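Local coordinates for protein probable benzoylformate decarboxylase (Rhodococcus jostii, PDB 7ORX) that binds thiamine diphosphate and sodium and belongs to the thiamine-diphosphate-dependent enzymes, with N-terminal, central and C-terminal domains in each chain of a four-chain assembly, at residues Arg43-Leu48 and Ala445-Pro450; Ser61-Glu66 and Val414-Ala419; Val234-Ala237 and Cys243-Pro246; Ala261-Thr266 and Pro279-His284. One frame throughout, in Å; residues are numbered along the deposited sequence.

Interaction 1: residues Arg43-Leu48 and Ala445-Pro450; sequences RYVLGL and AQYKIP
Y447 reaches from the end of helix 440-447 to strand 43-46 and places its hydroxyl against the backbone of L46. Its CG is anti to its own carbonyl carbon (chi1 -64°), which sends the ring out to the strand. L46 N donates to Y447 OH over 2.9 Å, and the N-H...O angle of 173° makes the bond nearly straight. The tyrosine ring follows behind: L46 O lies in its plane at the edge, and V45 CG1 meets CE2 of Y447 obliquely at 3.8 Å. This end is close-packed, with Y44, V45 and L46 all buried. Strand 43-46 is an outermost strand of the parallel N-terminal sheet in this chain. V45 pairs through its backbone with V23 and G25, while L46 N points away from strand 22-25, at the edge of the sheet as formed by this chain, and the phenol oxygen is its acceptor. L46 O, in turn, bonds to the hydroxyl of S443, one turn earlier on the same helix of the C-terminal domain. The L46 side chain lies about 8 Å from a bound thiamine diphosphate, and P477 and G478 of the second subunit pack on Y44 and L46. Away from the ring the contact thins out toward solvent. K448 leaves the helix with positive phi in a Schellman motif, its side chain exposed. R43, also exposed, makes no contact with 445-450.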
loop_
_atom_site.group_PDB
_atom_site.type_symbol
_atom_site.label_atom_id
_atom_site.label_comp_id
_atom_site.label_asym_id
_atom_site.label_seq_id
_atom_site.Cartn_x
_atom_site.Cartn_y
_atom_site.Cartn_z
ATOM N N ARG C 43 33.443 -4.103 9.286
ATOM C CA ARG C 43 33.723 -5.110 8.243
ATOM C C ARG C 43 32.546 -5.211 7.293
ATOM O O ARG C 43 31.447 -5.294 7.759
ATOM C CB ARG C 43 34.136 -6.465 8.821
ATOM C CG ARG C 43 33.189 -7.192 9.764
ATOM C CD ARG C 43 34.112 -8.284 10.333
ATOM N NE ARG C 43 33.597 -9.580 10.785
ATOM C CZ ARG C 43 32.910 -9.785 11.899
ATOM N NH1 ARG C 43 32.591 -8.774 12.685
ATOM N NH2 ARG C 43 32.522 -10.996 12.230
ATOM N N TYR C 44 32.812 -5.157 5.995
ATOM C CA TYR C 44 31.797 -5.341 4.941
ATOM C C TYR C 44 31.880 -6.793 4.472
ATOM O O TYR C 44 32.990 -7.313 4.232
ATOM C CB TYR C 44 32.044 -4.347 3.817
ATOM C CG TYR C 44 30.988 -4.293 2.749
ATOM C CD1 TYR C 44 29.867 -3.489 2.870
ATOM C CD2 TYR C 44 31.136 -5.022 1.585
ATOM C CE1 TYR C 44 28.923 -3.404 1.854
ATOM C CE2 TYR C 44 30.191 -4.981 0.570
ATOM C CZ TYR C 44 29.095 -4.140 0.687
ATOM O OH TYR C 44 28.181 -4.122 -0.334
ATOM N N VAL C 45 30.743 -7.468 4.375
ATOM C CA VAL C 45 30.710 -8.864 3.880
ATOM C C VAL C 45 29.927 -8.878 2.563
ATOM O O VAL C 45 28.737 -8.711 2.562
ATOM C CB VAL C 45 30.124 -9.797 4.946
ATOM C CG1 VAL C 45 30.139 -11.211 4.429
ATOM C CG2 VAL C 45 30.864 -9.722 6.272
ATOM N N LEU C 46 30.622 -9.001 1.459
ATOM C CA LEU C 46 29.985 -8.988 0.126
ATOM C C LEU C 46 29.335 -10.364 -0.147
ATOM O O LEU C 46 29.956 -11.407 0.150
ATOM C CB LEU C 46 31.082 -8.637 -0.887
ATOM C CG LEU C 46 30.726 -8.762 -2.364
ATOM C CD1 LEU C 46 29.653 -7.758 -2.756
ATOM C CD2 LEU C 46 31.972 -8.568 -3.215
ATOM N N GLY C 47 28.126 -10.348 -0.693
ATOM C CA GLY C 47 27.445 -11.509 -1.291
ATOM C C GLY C 47 27.124 -11.206 -2.744
ATOM O O GLY C 47 26.897 -10.016 -3.055
ATOM N N LEU C 48 27.189 -12.211 -3.637
ATOM C CA LEU C 48 27.099 -11.977 -5.110
ATOM C C LEU C 48 25.648 -11.780 -5.560
ATOM O O LEU C 48 25.451 -11.512 -6.766
ATOM C CB LEU C 48 27.716 -13.161 -5.835
ATOM C CG LEU C 48 29.149 -13.441 -5.463
ATOM C CD1 LEU C 48 29.615 -14.668 -6.164
ATOM C CD2 LEU C 48 30.029 -12.317 -5.873
ATOM N N ALA C 445 34.276 -18.764 0.890
ATOM C CA ALA C 445 35.634 -18.926 0.335
ATOM C C ALA C 445 36.428 -17.651 0.556
ATOM O O ALA C 445 37.468 -17.749 1.205
ATOM C CB ALA C 445 35.582 -19.276 -1.137
ATOM N N GLN C 446 35.941 -16.522 0.026
ATOM C CA GLN C 446 36.561 -15.176 0.183
ATOM C C GLN C 446 36.898 -14.887 1.643
ATOM O O GLN C 446 37.969 -14.407 1.858
ATOM C CB GLN C 446 35.630 -14.055 -0.278
ATOM C CG GLN C 446 35.523 -13.957 -1.788
ATOM C CD GLN C 446 36.892 -13.794 -2.410
ATOM O OE1 GLN C 446 37.564 -12.780 -2.208
ATOM N NE2 GLN C 446 37.313 -14.774 -3.186
ATOM N N TYR C 447 35.996 -15.099 2.594
ATOM C CA TYR C 447 36.185 -14.577 3.973
ATOM C C TYR C 447 36.688 -15.708 4.862
ATOM O O TYR C 447 36.768 -15.467 6.067
ATOM C CB TYR C 447 34.916 -13.907 4.510
ATOM C CG TYR C 447 34.539 -12.685 3.721
ATOM C CD1 TYR C 447 35.268 -11.524 3.811
ATOM C CD2 TYR C 447 33.474 -12.696 2.855
ATOM C CE1 TYR C 447 34.934 -10.394 3.081
ATOM C CE2 TYR C 447 33.132 -11.590 2.093
ATOM C CZ TYR C 447 33.876 -10.440 2.195
ATOM O OH TYR C 447 33.547 -9.376 1.417
ATOM N N LYS C 448 36.996 -16.874 4.280
ATOM C CA LYS C 448 37.680 -17.993 4.975
ATOM C C LYS C 448 36.848 -18.418 6.182
ATOM O O LYS C 448 37.391 -18.511 7.280
ATOM C CB LYS C 448 39.090 -17.566 5.388
ATOM C CG LYS C 448 40.238 -18.218 4.625
ATOM C CD LYS C 448 41.105 -19.071 5.546
ATOM C CE LYS C 448 42.272 -19.746 4.834
ATOM N NZ LYS C 448 43.111 -20.527 5.777
ATOM N N ILE C 449 35.583 -18.711 5.936
ATOM C CA ILE C 449 34.571 -19.016 6.981
ATOM C C ILE C 449 34.394 -20.524 7.041
ATOM O O ILE C 449 33.829 -21.124 6.112
ATOM C CB ILE C 449 33.259 -18.307 6.628
ATOM C CG1 ILE C 449 33.483 -16.797 6.496
ATOM C CG2 ILE C 449 32.169 -18.666 7.633
ATOM C CD1 ILE C 449 32.279 -16.055 6.017
ATOM N N PRO C 450 34.874 -21.172 8.117
ATOM C CA PRO C 450 35.027 -22.634 8.136
ATOM C C PRO C 450 33.723 -23.412 8.328
ATOM O O PRO C 450 33.712 -24.270 9.164
ATOM C CB PRO C 450 35.890 -22.861 9.395
ATOM C CG PRO C 450 35.472 -21.714 10.305
ATOM C CD PRO C 450 35.329 -20.535 9.356
#

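Interaction 2: residues Ser61-Glu66 and Val414-Ala419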
loop_
_atom_site.group_PDB
_atom_site.type_symbol
_atom_site.label_atom_id
_atom_site.label_comp_id
_atom_site.label_asym_id
_atom_site.label_seq_id
_atom_site.Cartn_x
_atom_site.Cartn_y
_atom_site.Cartn_z
ATOM N N SER C 61 22.476 -12.746 12.572
ATOM C CA SER C 61 21.559 -12.167 13.558
ATOM C C SER C 61 21.019 -13.227 14.517
ATOM O O SER C 61 20.916 -12.971 15.712
ATOM C CB SER C 61 20.464 -11.460 12.860
ATOM O OG SER C 61 19.387 -11.257 13.767
ATOM N N LEU C 62 20.634 -14.377 14.003
ATOM C CA LEU C 62 19.996 -15.441 14.815
ATOM C C LEU C 62 20.979 -15.944 15.870
ATOM O O LEU C 62 20.573 -16.222 16.999
ATOM C CB LEU C 62 19.549 -16.576 13.891
ATOM C CG LEU C 62 18.306 -16.257 13.075
ATOM C CD1 LEU C 62 18.173 -17.165 11.863
ATOM C CD2 LEU C 62 17.094 -16.382 13.944
ATOM N N VAL C 63 22.248 -16.037 15.528
ATOM C CA VAL C 63 23.223 -16.593 16.486
ATOM C C VAL C 63 23.482 -15.563 17.576
ATOM O O VAL C 63 23.488 -15.974 18.753
ATOM C CB VAL C 63 24.503 -17.024 15.775
ATOM C CG1 VAL C 63 25.577 -17.363 16.794
ATOM C CG2 VAL C 63 24.252 -18.178 14.809
ATOM N N THR C 64 23.651 -14.289 17.196
ATOM C CA THR C 64 24.092 -13.211 18.114
ATOM C C THR C 64 22.909 -12.697 18.930
ATOM O O THR C 64 23.137 -12.341 20.086
ATOM C CB THR C 64 24.727 -12.042 17.355
ATOM O OG1 THR C 64 23.746 -11.508 16.474
ATOM C CG2 THR C 64 25.940 -12.425 16.532
ATOM N N GLY C 65 21.709 -12.640 18.343
ATOM C CA GLY C 65 20.546 -12.018 18.976
ATOM C C GLY C 65 20.481 -10.544 18.648
ATOM O O GLY C 65 19.428 -9.962 18.826
ATOM N N GLU C 66 21.540 -9.979 18.092
ATOM C CA GLU C 66 21.720 -8.520 17.925
ATOM C C GLU C 66 21.116 -8.050 16.602
ATOM O O GLU C 66 21.057 -8.872 15.665
ATOM C CB GLU C 66 23.208 -8.201 17.941
ATOM C CG GLU C 66 23.868 -8.510 19.273
ATOM C CD GLU C 66 25.384 -8.457 19.232
ATOM O OE1 GLU C 66 25.999 -8.699 18.128
ATOM O OE2 GLU C 66 25.963 -8.113 20.319
ATOM N N VAL C 414 26.585 -19.881 6.493
ATOM C CA VAL C 414 27.805 -19.047 6.316
ATOM C C VAL C 414 27.712 -17.921 7.337
ATOM O O VAL C 414 28.670 -17.693 8.044
ATOM C CB VAL C 414 27.888 -18.503 4.885
ATOM C CG1 VAL C 414 28.913 -17.415 4.751
ATOM C CG2 VAL C 414 28.130 -19.614 3.874
ATOM N N GLY C 415 26.578 -17.237 7.413
ATOM C CA GLY C 415 26.450 -16.113 8.345
ATOM C C GLY C 415 26.566 -16.569 9.782
ATOM O O GLY C 415 27.235 -15.913 10.554
ATOM N N ALA C 416 25.925 -17.670 10.126
ATOM C CA ALA C 416 25.929 -18.244 11.489
ATOM C C ALA C 416 27.376 -18.559 11.880
ATOM O O ALA C 416 27.761 -18.373 13.043
ATOM C CB ALA C 416 25.078 -19.502 11.512
ATOM N N GLN C 417 28.141 -19.051 10.924
ATOM C CA GLN C 417 29.518 -19.478 11.212
ATOM C C GLN C 417 30.350 -18.237 11.495
ATOM O O GLN C 417 31.041 -18.236 12.515
ATOM C CB GLN C 417 30.123 -20.292 10.077
ATOM C CG GLN C 417 31.491 -20.826 10.448
ATOM C CD GLN C 417 31.426 -21.773 11.620
ATOM O OE1 GLN C 417 31.246 -22.972 11.436
ATOM N NE2 GLN C 417 31.555 -21.231 12.818
ATOM N N LEU C 418 30.228 -17.211 10.662
ATOM C CA LEU C 418 30.910 -15.899 10.852
ATOM C C LEU C 418 30.648 -15.344 12.256
ATOM O O LEU C 418 31.508 -14.693 12.805
ATOM C CB LEU C 418 30.407 -14.940 9.775
ATOM C CG LEU C 418 31.072 -13.579 9.788
ATOM C CD1 LEU C 418 32.580 -13.711 9.631
ATOM C CD2 LEU C 418 30.465 -12.665 8.734
ATOM N N ALA C 419 29.465 -15.581 12.795
ATOM C CA ALA C 419 29.031 -15.085 14.115
ATOM C C ALA C 419 29.524 -16.009 15.216
ATOM O O ALA C 419 29.387 -15.645 16.386
ATOM C CB ALA C 419 27.530 -15.024 14.156
#
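Two helix ends pack here, the last turn of helix 50-64 in the N-terminal domain against the last turn of helix 409-418 in the C-terminal domain. A416 and A419 give helix 409-418 a low surface here, so V63 CA comes within 5.9 Å of A416 CA. V63 spreads its two methyls over the partner helix. CG2, anti to its carbonyl carbon, touches A416 CB at 3.6 Å, while CG1 leans on A419 CB at 4.0 Å. T64 adds its methyl, CG2 resting on A419 CB at 3.9 Å, so that the A419 methyl is met by both V63 and T64. With chi1 at 61° the T64 hydroxyl is turned back to its own chain, where OG1 accepts from E66 N at 3.1 Å in an ST turn and also bonds to Y60 O. G65, the first residue past the helix, has positive phi. On the far side of helix 409-418, Q417 spends its amide on V425 N and R423 O. With the polar ends of T64 and Q417 engaged elsewhere and no hydrogen bond crossing between the segments, the contact rests on methyl-to-methyl packing and is set by shape rather than by charge.

Interaction 3: residues Val234-Ala237 and Cys243-Pro246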
loop_
_atom_site.group_PDB
_atom_site.type_symbol
_atom_site.label_atom_id
_atom_site.label_comp_id
_atom_site.label_asym_id
_atom_site.label_seq_id
_atom_site.Cartn_x
_atom_site.Cartn_y
_atom_site.Cartn_z
ATOM N N VAL C 234 7.390 -32.598 26.961
ATOM C CA VAL C 234 7.701 -31.380 26.172
ATOM C C VAL C 234 7.701 -31.747 24.697
ATOM O O VAL C 234 8.462 -32.589 24.330
ATOM C CB VAL C 234 9.047 -30.783 26.586
ATOM C CG1 VAL C 234 9.464 -29.651 25.662
ATOM C CG2 VAL C 234 9.013 -30.304 28.029
ATOM N N TRP C 235 6.855 -31.116 23.913
ATOM C CA TRP C 235 6.862 -31.158 22.443
ATOM C C TRP C 235 7.352 -29.825 21.917
ATOM O O TRP C 235 7.121 -28.793 22.588
ATOM C CB TRP C 235 5.459 -31.388 21.918
ATOM C CG TRP C 235 4.882 -32.694 22.307
ATOM C CD1 TRP C 235 4.295 -33.051 23.478
ATOM C CD2 TRP C 235 4.827 -33.838 21.447
ATOM N NE1 TRP C 235 3.885 -34.364 23.408
ATOM C CE2 TRP C 235 4.198 -34.860 22.175
ATOM C CE3 TRP C 235 5.283 -34.090 20.143
ATOM C CZ2 TRP C 235 4.007 -36.113 21.627
ATOM C CZ3 TRP C 235 5.123 -35.342 19.617
ATOM C CH2 TRP C 235 4.495 -36.341 20.355
ATOM N N ILE C 236 7.919 -29.834 20.728
ATOM C CA ILE C 236 8.238 -28.571 20.018
ATOM C C ILE C 236 7.027 -28.204 19.148
ATOM O O ILE C 236 6.501 -29.099 18.467
ATOM C CB ILE C 236 9.537 -28.764 19.221
ATOM C CG1 ILE C 236 10.714 -28.947 20.175
ATOM C CG2 ILE C 236 9.780 -27.620 18.249
ATOM C CD1 ILE C 236 12.023 -29.262 19.449
ATOM N N ALA C 237 6.623 -26.949 19.117
ATOM C CA ALA C 237 5.534 -26.495 18.249
ATOM C C ALA C 237 5.831 -26.832 16.801
ATOM O O ALA C 237 6.968 -26.789 16.333
ATOM C CB ALA C 237 5.384 -25.003 18.381
ATOM N N CYS C 243 15.409 -24.970 17.951
ATOM C CA CYS C 243 15.215 -26.045 18.929
ATOM C C CYS C 243 15.280 -25.445 20.327
ATOM O O CYS C 243 16.325 -24.969 20.756
ATOM C CB CYS C 243 16.287 -27.109 18.801
ATOM S SG CYS C 243 16.098 -28.378 20.076
ATOM N N PRO C 244 14.152 -25.380 21.037
ATOM C CA PRO C 244 14.097 -24.734 22.338
ATOM C C PRO C 244 14.344 -25.617 23.559
ATOM O O PRO C 244 14.141 -25.177 24.692
ATOM C CB PRO C 244 12.639 -24.264 22.372
ATOM C CG PRO C 244 11.916 -25.368 21.656
ATOM C CD PRO C 244 12.833 -25.713 20.514
ATOM N N PHE C 245 14.781 -26.844 23.349
ATOM C CA PHE C 245 14.864 -27.808 24.475
ATOM C C PHE C 245 15.875 -28.890 24.156
ATOM O O PHE C 245 16.007 -29.262 22.998
ATOM C CB PHE C 245 13.491 -28.441 24.648
ATOM C CG PHE C 245 13.247 -29.040 25.993
ATOM C CD1 PHE C 245 12.921 -28.234 27.065
ATOM C CD2 PHE C 245 13.267 -30.406 26.161
ATOM C CE1 PHE C 245 12.667 -28.779 28.309
ATOM C CE2 PHE C 245 12.998 -30.957 27.409
ATOM C CZ PHE C 245 12.715 -30.142 28.490
ATOM N N PRO C 246 16.575 -29.453 25.158
ATOM C CA PRO C 246 17.490 -30.572 24.898
ATOM C C PRO C 246 16.723 -31.787 24.330
ATOM O O PRO C 246 15.787 -32.207 24.934
ATOM C CB PRO C 246 18.126 -30.869 26.272
ATOM C CG PRO C 246 17.703 -29.780 27.224
ATOM C CD PRO C 246 16.532 -29.059 26.569
#
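This is an apolar contact between a strand and the loop that follows it, in the Rossmann-like central domain. Strand 234-236 lies between strands 252-255 and 206-210 of the parallel sheet, and after A237 the chain turns so that C243-P246 comes back across one sheet face. V234 and I236 point toward the loop, whereas W235 between them points to the other face, the alternation expected of a strand. V234 and F245 approach from opposite directions. With V234 CG1 anti to the backbone N (chi1 172°), this methyl sits over the middle of the phenyl ring as a CH-pi contact, 3.8 Å from the F245 centroid and 11° off the ring normal. V234 CG2 lies farther out over the same face, 3.7 Å from F245 CZ. The opposite face of the ring carries CD of the next residue, P246, toward its rim, and H249 meets the ring edge-to-face. Helix 220-230 packs on the pair, A227 touching both V234 and F245. Strand 206-210 contributes L210, which packs on V234, P244 and F245. All five touching residues are buried, and no hydrogen bond joins the two segments. I236 makes the second half of the contact. Its extended chain crosses the P244 ring obliquely, CD1 ending 3.8 Å from P244 CD and 4.2 Å from C243 SG.

Interaction 4: residues Ala261-Thr266 and Pro279-His284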
loop_
_atom_site.group_PDB
_atom_site.type_symbol
_atom_site.label_atom_id
_atom_site.label_comp_id
_atom_site.label_asym_id
_atom_site.label_seq_id
_atom_site.Cartn_x
_atom_site.Cartn_y
_atom_site.Cartn_z
ATOM N N ALA C 261 -5.846 -31.958 12.794
ATOM C CA ALA C 261 -6.394 -33.211 13.363
ATOM C C ALA C 261 -5.255 -33.994 14.004
ATOM O O ALA C 261 -5.466 -34.587 15.066
ATOM C CB ALA C 261 -7.066 -34.035 12.291
ATOM N N ASP C 262 -4.094 -33.972 13.354
ATOM C CA ASP C 262 -2.918 -34.803 13.714
ATOM C C ASP C 262 -2.331 -34.310 15.041
ATOM O O ASP C 262 -1.965 -35.169 15.896
ATOM C CB ASP C 262 -1.893 -34.801 12.569
ATOM C CG ASP C 262 -2.326 -35.527 11.293
ATOM O OD1 ASP C 262 -3.416 -36.181 11.287
ATOM O OD2 ASP C 262 -1.562 -35.429 10.304
ATOM N N LEU C 263 -2.248 -32.984 15.201
ATOM C CA LEU C 263 -1.706 -32.320 16.424
ATOM C C LEU C 263 -2.625 -32.625 17.611
ATOM O O LEU C 263 -2.111 -33.040 18.661
ATOM C CB LEU C 263 -1.561 -30.817 16.167
ATOM C CG LEU C 263 -0.829 -30.036 17.254
ATOM C CD1 LEU C 263 -0.276 -28.731 16.707
ATOM C CD2 LEU C 263 -1.746 -29.739 18.435
ATOM N N SER C 264 -3.933 -32.473 17.447
ATOM C CA SER C 264 -4.890 -32.687 18.556
ATOM C C SER C 264 -4.914 -34.168 18.963
ATOM O O SER C 264 -5.098 -34.450 20.164
ATOM C CB SER C 264 -6.255 -32.135 18.231
ATOM O OG SER C 264 -6.768 -32.751 17.072
ATOM N N LYS C 265 -4.718 -35.089 18.014
ATOM C CA LYS C 265 -4.694 -36.558 18.278
ATOM C C LYS C 265 -3.434 -36.886 19.099
ATOM O O LYS C 265 -3.527 -37.709 20.020
ATOM C CB LYS C 265 -4.827 -37.344 16.964
ATOM C CG LYS C 265 -4.776 -38.877 17.088
ATOM C CD LYS C 265 -3.553 -39.520 16.369
ATOM C CE LYS C 265 -2.788 -40.572 17.171
ATOM N NZ LYS C 265 -3.603 -41.790 17.422
ATOM N N THR C 266 -2.302 -36.254 18.784
ATOM C CA THR C 266 -1.003 -36.442 19.484
ATOM C C THR C 266 -1.118 -36.037 20.962
ATOM O O THR C 266 -0.568 -36.781 21.798
ATOM C CB THR C 266 0.099 -35.636 18.799
ATOM O OG1 THR C 266 0.181 -36.038 17.430
ATOM C CG2 THR C 266 1.443 -35.789 19.466
ATOM N N PRO C 279 3.429 -19.424 17.692
ATOM C CA PRO C 279 2.058 -19.187 17.262
ATOM C C PRO C 279 1.262 -20.418 17.686
ATOM O O PRO C 279 1.876 -21.415 18.050
ATOM C CB PRO C 279 2.098 -19.054 15.738
ATOM C CG PRO C 279 3.592 -18.902 15.427
ATOM C CD PRO C 279 4.346 -19.589 16.553
ATOM N N VAL C 280 -0.056 -20.296 17.639
ATOM C CA VAL C 280 -1.060 -21.386 17.823
ATOM C C VAL C 280 -1.916 -21.410 16.557
ATOM O O VAL C 280 -2.761 -20.550 16.372
ATOM C CB VAL C 280 -1.900 -21.140 19.092
ATOM C CG1 VAL C 280 -2.966 -22.164 19.292
ATOM C CG2 VAL C 280 -1.029 -21.097 20.320
ATOM N N PHE C 281 -1.627 -22.301 15.613
ATOM C CA PHE C 281 -0.345 -22.977 15.455
ATOM C C PHE C 281 0.133 -22.750 14.004
ATOM O O PHE C 281 -0.655 -22.370 13.097
ATOM C CB PHE C 281 -0.447 -24.483 15.771
ATOM C CG PHE C 281 -0.581 -24.925 17.215
ATOM C CD1 PHE C 281 0.503 -24.917 18.073
ATOM C CD2 PHE C 281 -1.771 -25.448 17.697
ATOM C CE1 PHE C 281 0.383 -25.323 19.392
ATOM C CE2 PHE C 281 -1.871 -25.933 18.995
ATOM C CZ PHE C 281 -0.792 -25.872 19.841
ATOM N N ARG C 282 1.395 -23.059 13.759
ATOM C CA ARG C 282 2.046 -22.972 12.426
ATOM C C ARG C 282 1.810 -24.299 11.653
ATOM O O ARG C 282 2.755 -25.042 11.303
ATOM C CB ARG C 282 3.501 -22.618 12.708
ATOM C CG ARG C 282 4.150 -21.836 11.591
ATOM C CD ARG C 282 3.979 -20.345 11.652
ATOM N NE ARG C 282 4.803 -19.912 10.522
ATOM C CZ ARG C 282 4.358 -19.339 9.401
ATOM N NH1 ARG C 282 3.070 -19.069 9.230
ATOM N NH2 ARG C 282 5.236 -18.977 8.481
ATOM N N TYR C 283 0.543 -24.588 11.383
ATOM C CA TYR C 283 0.043 -25.710 10.547
ATOM C C TYR C 283 0.565 -25.501 9.132
ATOM O O TYR C 283 0.986 -24.395 8.826
ATOM C CB TYR C 283 -1.487 -25.724 10.530
ATOM C CG TYR C 283 -2.177 -25.809 11.876
ATOM C CD1 TYR C 283 -1.907 -26.856 12.737
ATOM C CD2 TYR C 283 -3.154 -24.906 12.268
ATOM C CE1 TYR C 283 -2.531 -26.978 13.968
ATOM C CE2 TYR C 283 -3.810 -25.034 13.485
ATOM C CZ TYR C 283 -3.494 -26.080 14.344
ATOM O OH TYR C 283 -4.105 -26.339 15.535
ATOM N N HIS C 284 0.517 -26.521 8.288
ATOM C CA HIS C 284 1.136 -26.511 6.931
ATOM C C HIS C 284 0.210 -27.245 5.958
ATOM O O HIS C 284 -0.556 -26.575 5.257
ATOM C CB HIS C 284 2.556 -27.109 7.002
ATOM C CG HIS C 284 3.339 -26.963 5.740
ATOM N ND1 HIS C 284 4.722 -27.032 5.734
ATOM C CD2 HIS C 284 2.958 -26.702 4.462
ATOM C CE1 HIS C 284 5.161 -26.860 4.496
ATOM N NE2 HIS C 284 4.097 -26.648 3.696
#
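The contact belongs to the central domain's Rossmann-like crossover, in which helix 260-266 connects strand 252-255 at one edge of the parallel sheet to strand 272-276 in its interior. The helix is packed against the loop that leaves strand 272-276. L263 carries its side of the contact alone. Its CG stands anti to the backbone N (chi1 -171°), which carries the end of the chain to the loop, where CD1 meets F281 and Y283 and CD2 meets F281 alone. CD1 lies over one face of F281, 3.8 Å from the ring centroid and 14° off the normal, a CH-pi contact in which the two side chains cross at about a right angle. CD2 of L263 touches the same ring at CE2, 3.8 Å away. The other face of F281 is covered by V280 CG1, so the phenyl ring is held between two aliphatic groups. Y283 meets the L263 methyl obliquely: its CE1 lies 4.0 Å from L263 CD1, and one face of its ring packs on F281 CB. The loop reaches this shape through a cis peptide before F281 and an inverse gamma turn centred on R282, whose Y283 N to F281 O bond is weak. R282 points elsewhere and makes a cation-pi contact with Y90, and V111 of the second subunit packs on R282 and Y283. S264 OG bonds to N290 O farther along the same loop, and F281 rests on V275 of strand 272-276 and L298 of strand 297-302.

In the fold
From the N terminus, strand 43-46 opens interaction 1 and the end of helix 50-64 opens interaction 2; both wait for the C-terminal domain. The chain then enters the central domain, where interaction 3 closes a short loop, followed in series by interaction 4. Beyond them, helix 409-418 closes interaction 2 and helix 440-447 closes interaction 1, so interaction 2 lies within the loop of interaction 1, interactions 3 and 4 lie within both, and none cross. Interactions 1 and 2, with centres about 13 Å apart, join the N- and C-terminal domains and touch where I449 packs on Q417. Interactions 3 and 4 stay within the central domain, with centres about 15 Å apart, and meet through W235 and T266.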